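Local coordinates for protein nucleoside diphosphate kinase (Encephalitozoon cuniculi, PDB 3MPD) that probably transfers the gamma phosphate of ATP to nucleoside diphosphates by a ping-pong mechanism through a phosphohistidine intermediate, using magnesium, at residues G103-G107 and N116-G120; I26-E30 and L75-W79. All coordinates share one frame; numbering follows the deposited sequence.

Contact 1 of 2, residues G103-G107 and N116-G120; sequences GTIRG and NIIHG
Arg106 reaches along the 116-120 segment and bonds to two of its backbone carbonyls. NE donates to Asn116 O (3.0 Å, N-H...O angle 157°), the oxygen lying in the guanidinium plane, while NH2 donates to Ile118 O at 2.7 Å from a somewhat tilted position. A water extends the polar row: it accepts from Arg106 NH2 at 2.8 Å and from Gly120 N at 3.0 Å. Arginine suits the place because its extended chain brings NE and NH2 of one guanidinium to three acceptors: Asn116 O, Ile118 O and the water.

The Asn116 amide stacks on one guanidinium face, the planes 11° apart, with ND2 3.2 Å from Arg106 CZ. Its CG sits between the backbone N and carbonyl carbon (chi1 64°), a turn that brings the amide over the arginine. The amide is held from outside: OD1 accepts from Lys13 NZ and ND2 donates to Thr95 O.

This probably forms part of the nucleotide-binding site of NDP kinases. By similarity Arg106 and Asn116 bind ATP and His119 is the histidine that becomes phosphorylated in the intermediate. CB of His119 points away from the 103-107 segment, and its NE2 is hydrogen-bonded to Glu130.

Behind the polar layer the isoleucines meet through methyl groups: Ile105 CG2 meets Ile117 CG2 at 3.6 Å, and Ile105 CD1 meets Ile118 CD1 at 3.9 Å. Thr104 is the N-cap of the short helix carrying Ile105 and Arg106; its OG1 accepts from Gly107 N at 2.9 Å.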
# COMPACT_ATOMS: atom_id res chain seq x y z
N GLY A 103 -19.30 4.77 10.79
CA GLY A 103 -19.07 3.69 9.82
C GLY A 103 -18.25 4.15 8.62
O GLY A 103 -17.67 3.32 7.93
N THR A 104 -18.18 5.47 8.35
CA THR A 104 -17.25 5.99 7.31
C THR A 104 -15.87 6.18 7.91
O THR A 104 -15.70 6.23 9.13
CB THR A 104 -17.73 7.36 6.70
OG1 THR A 104 -17.75 8.38 7.71
CG2 THR A 104 -19.14 7.24 6.04
N ILE A 105 -14.86 6.31 7.06
CA ILE A 105 -13.51 6.57 7.50
C ILE A 105 -13.42 7.84 8.35
O ILE A 105 -12.86 7.81 9.43
CB ILE A 105 -12.57 6.64 6.28
CG1 ILE A 105 -12.42 5.23 5.69
CG2 ILE A 105 -11.20 7.14 6.70
CD1 ILE A 105 -11.78 5.23 4.27
N ARG A 106 -13.99 8.93 7.86
CA ARG A 106 -13.96 10.20 8.62
C ARG A 106 -14.85 10.14 9.86
O ARG A 106 -14.50 10.66 10.91
CB ARG A 106 -14.35 11.39 7.73
CG ARG A 106 -13.25 11.67 6.69
CD ARG A 106 -13.68 12.69 5.63
NE ARG A 106 -12.55 13.02 4.74
CZ ARG A 106 -12.72 13.58 3.54
NH1 ARG A 106 -13.95 13.83 3.11
NH2 ARG A 106 -11.69 13.86 2.77
N GLY A 107 -16.01 9.49 9.73
CA GLY A 107 -16.88 9.34 10.90
C GLY A 107 -16.26 8.54 12.05
O GLY A 107 -16.53 8.82 13.23
N ASN A 116 -8.68 15.27 8.16
CA ASN A 116 -9.81 14.39 7.93
C ASN A 116 -9.36 13.12 7.18
O ASN A 116 -10.10 12.62 6.37
CB ASN A 116 -10.93 15.14 7.22
CG ASN A 116 -10.55 15.60 5.82
OD1 ASN A 116 -9.40 15.48 5.38
ND2 ASN A 116 -11.54 16.12 5.11
N ILE A 117 -8.13 12.68 7.45
CA ILE A 117 -7.64 11.27 7.27
C ILE A 117 -7.15 10.93 5.86
O ILE A 117 -6.17 10.19 5.69
CB ILE A 117 -8.71 10.20 7.69
CG1 ILE A 117 -9.30 10.49 9.08
CG2 ILE A 117 -8.14 8.77 7.59
CD1 ILE A 117 -8.23 10.54 10.22
N ILE A 118 -7.89 11.40 4.85
CA ILE A 118 -7.82 10.81 3.53
C ILE A 118 -8.40 11.79 2.51
O ILE A 118 -9.27 12.64 2.83
CB ILE A 118 -8.61 9.42 3.49
CG1 ILE A 118 -8.36 8.63 2.21
CG2 ILE A 118 -10.11 9.62 3.76
CD1 ILE A 118 -9.06 7.19 2.29
N HIS A 119 -7.90 11.72 1.28
CA HIS A 119 -8.50 12.41 0.17
C HIS A 119 -9.03 11.37 -0.80
O HIS A 119 -8.32 10.40 -1.09
CB HIS A 119 -7.43 13.21 -0.57
CG HIS A 119 -7.85 13.61 -1.95
ND1 HIS A 119 -8.61 14.74 -2.19
CD2 HIS A 119 -7.66 13.01 -3.15
CE1 HIS A 119 -8.86 14.83 -3.48
NE2 HIS A 119 -8.29 13.80 -4.09
N GLY A 120 -10.24 11.56 -1.35
CA GLY A 120 -10.66 10.74 -2.50
C GLY A 120 -11.18 11.65 -3.59
O GLY A 120 -11.80 12.67 -3.28
O HOH W 1 -11.79 13.84 -0.06

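Contact 2 of 2, residues I26-E30 and L75-W79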
# COMPACT_ATOMS: atom_id res chain seq x y z
N ILE A 26 -7.26 0.76 4.15
CA ILE A 26 -7.22 -0.12 2.98
C ILE A 26 -8.30 -1.22 3.09
O ILE A 26 -8.90 -1.60 2.07
CB ILE A 26 -5.80 -0.72 2.81
CG1 ILE A 26 -4.83 0.42 2.37
CG2 ILE A 26 -5.83 -1.90 1.78
CD1 ILE A 26 -3.37 -0.06 2.18
N GLN A 27 -8.53 -1.72 4.29
CA GLN A 27 -9.60 -2.71 4.50
C GLN A 27 -10.95 -2.24 3.93
O GLN A 27 -11.67 -3.06 3.34
CB GLN A 27 -9.78 -3.04 6.00
CG GLN A 27 -10.83 -4.13 6.31
CD GLN A 27 -11.05 -4.32 7.87
OE1 GLN A 27 -10.18 -4.02 8.68
NE2 GLN A 27 -12.20 -4.79 8.24
N ARG A 28 -11.29 -0.96 4.12
CA ARG A 28 -12.62 -0.47 3.67
C ARG A 28 -12.75 -0.62 2.15
O ARG A 28 -13.80 -1.02 1.65
CB ARG A 28 -12.90 0.99 4.04
CG ARG A 28 -12.58 1.40 5.50
CD ARG A 28 -13.52 0.69 6.44
NE ARG A 28 -13.35 1.13 7.85
CZ ARG A 28 -14.02 2.10 8.46
NH1 ARG A 28 -14.92 2.83 7.82
NH2 ARG A 28 -13.81 2.31 9.76
N PHE A 29 -11.68 -0.29 1.43
CA PHE A 29 -11.68 -0.34 -0.03
C PHE A 29 -11.62 -1.76 -0.57
O PHE A 29 -12.30 -2.12 -1.56
CB PHE A 29 -10.53 0.51 -0.59
CG PHE A 29 -10.77 1.97 -0.44
CD1 PHE A 29 -11.29 2.70 -1.50
CD2 PHE A 29 -10.52 2.62 0.77
CE1 PHE A 29 -11.56 4.05 -1.35
CE2 PHE A 29 -10.80 4.01 0.91
CZ PHE A 29 -11.33 4.69 -0.15
N GLU A 30 -10.79 -2.57 0.07
CA GLU A 30 -10.54 -3.93 -0.40
C GLU A 30 -11.78 -4.80 -0.10
O GLU A 30 -12.14 -5.65 -0.91
CB GLU A 30 -9.27 -4.47 0.33
CG GLU A 30 -8.85 -5.87 -0.06
CD GLU A 30 -7.52 -6.32 0.57
OE1 GLU A 30 -7.25 -6.07 1.79
OE2 GLU A 30 -6.75 -7.01 -0.15
N LEU A 75 0.40 8.19 1.57
CA LEU A 75 0.27 7.00 0.71
C LEU A 75 -0.75 7.24 -0.40
O LEU A 75 -1.97 7.30 -0.16
CB LEU A 75 -0.08 5.74 1.53
CG LEU A 75 -0.18 4.40 0.77
CD1 LEU A 75 1.16 4.02 0.12
CD2 LEU A 75 -0.66 3.27 1.70
N ALA A 76 -0.24 7.40 -1.62
CA ALA A 76 -1.05 7.68 -2.79
C ALA A 76 -1.41 6.38 -3.51
O ALA A 76 -0.52 5.56 -3.79
CB ALA A 76 -0.30 8.61 -3.73
N MET A 77 -2.69 6.21 -3.84
CA MET A 77 -3.18 4.97 -4.46
C MET A 77 -4.16 5.22 -5.58
O MET A 77 -4.86 6.24 -5.59
CB MET A 77 -3.95 4.10 -3.40
CG MET A 77 -3.05 3.54 -2.32
SD MET A 77 -3.91 2.90 -0.85
CE MET A 77 -4.38 4.39 -0.01
N VAL A 78 -4.26 4.24 -6.46
CA VAL A 78 -5.33 4.19 -7.43
C VAL A 78 -6.14 2.92 -7.18
O VAL A 78 -5.59 1.83 -7.05
CB VAL A 78 -4.81 4.19 -8.90
CG1 VAL A 78 -5.99 4.22 -9.91
CG2 VAL A 78 -3.87 5.38 -9.12
N TRP A 79 -7.46 3.09 -7.09
CA TRP A 79 -8.38 1.98 -6.90
C TRP A 79 -9.34 1.96 -8.08
O TRP A 79 -9.84 3.01 -8.49
CB TRP A 79 -9.14 2.14 -5.57
CG TRP A 79 -8.31 1.86 -4.35
CD1 TRP A 79 -7.48 2.75 -3.70
CD2 TRP A 79 -8.21 0.61 -3.64
NE1 TRP A 79 -6.90 2.12 -2.60
CE2 TRP A 79 -7.33 0.82 -2.54
CE3 TRP A 79 -8.78 -0.66 -3.82
CZ2 TRP A 79 -6.99 -0.19 -1.64
CZ3 TRP A 79 -8.46 -1.66 -2.92
CH2 TRP A 79 -7.56 -1.43 -1.84
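Trp79 and Phe29 join strand 74-80 to helix 22-32 in the ferredoxin-like alpha+beta fold of NDP kinases, whose antiparallel sheet has the strand order 2-3-1-4. Segments 26-30 and 75-79 run nearly parallel, 13° apart in direction, with 11.1 Å between their axes, a gap that a large flat indole suits.

From the strand, Trp79 CB points toward the helix, and CG lies anti to the carbonyl carbon (chi1 -74°), carrying the indole across to it. On the pyrrole side NE1 makes a weak hydrogen bond to Met77 SD, 3.6 Å away, which gives the indole N-H a partner within an apolar layer. The six-membered ring, CD2 and CE2 included, receives Phe29 CB over one face, 3.5 Å from the centroid and almost on the ring normal: a CH-pi contact. The Phe29 ring itself lies oblique to the indole. CZ2, at the edge, meets Ile26 CG2 at 4.0 Å. At the far end, CH2 touches Glu30 CB at 4.1 Å; the Glu30 carboxylate leads away, to Ile22 N and Ser23 N of the second subunit.

Ile26 suits its place because its two branches part: with CG2 at the indole edge, the longer arm slants away from the indole to Met77 and Leu75, CG1 at 4.2 Å from Met77 SD and CD1 at 4.3 Å from Leu75 CD2.

Overall arrangement
Both contacts rest on the same antiparallel sheet, and their centres are 12 Å apart. Contact 2 packs helix 22-32 on strand 74-80 and faces the second subunit, where Ile26 meets its own counterpart. Contact 1 ties helix 105-109 to strand 118-120, which carries His119, the probable phosphorylation site. Helix 22-32 bridges them: Ile105 CD1 is 3.7 Å from Phe29 CE2, which joins the apolar packing of the two contacts, and Gly103 O lies 2.8 Å from Arg28 NH1. Contact 1 supplies part of the probable ATP site, with Arg106 NH2 5.9 Å from His119 ND1; from contact 2 the Phe29 side chain lies about 8 Å from that of Arg89, another probable ATP-binding residue.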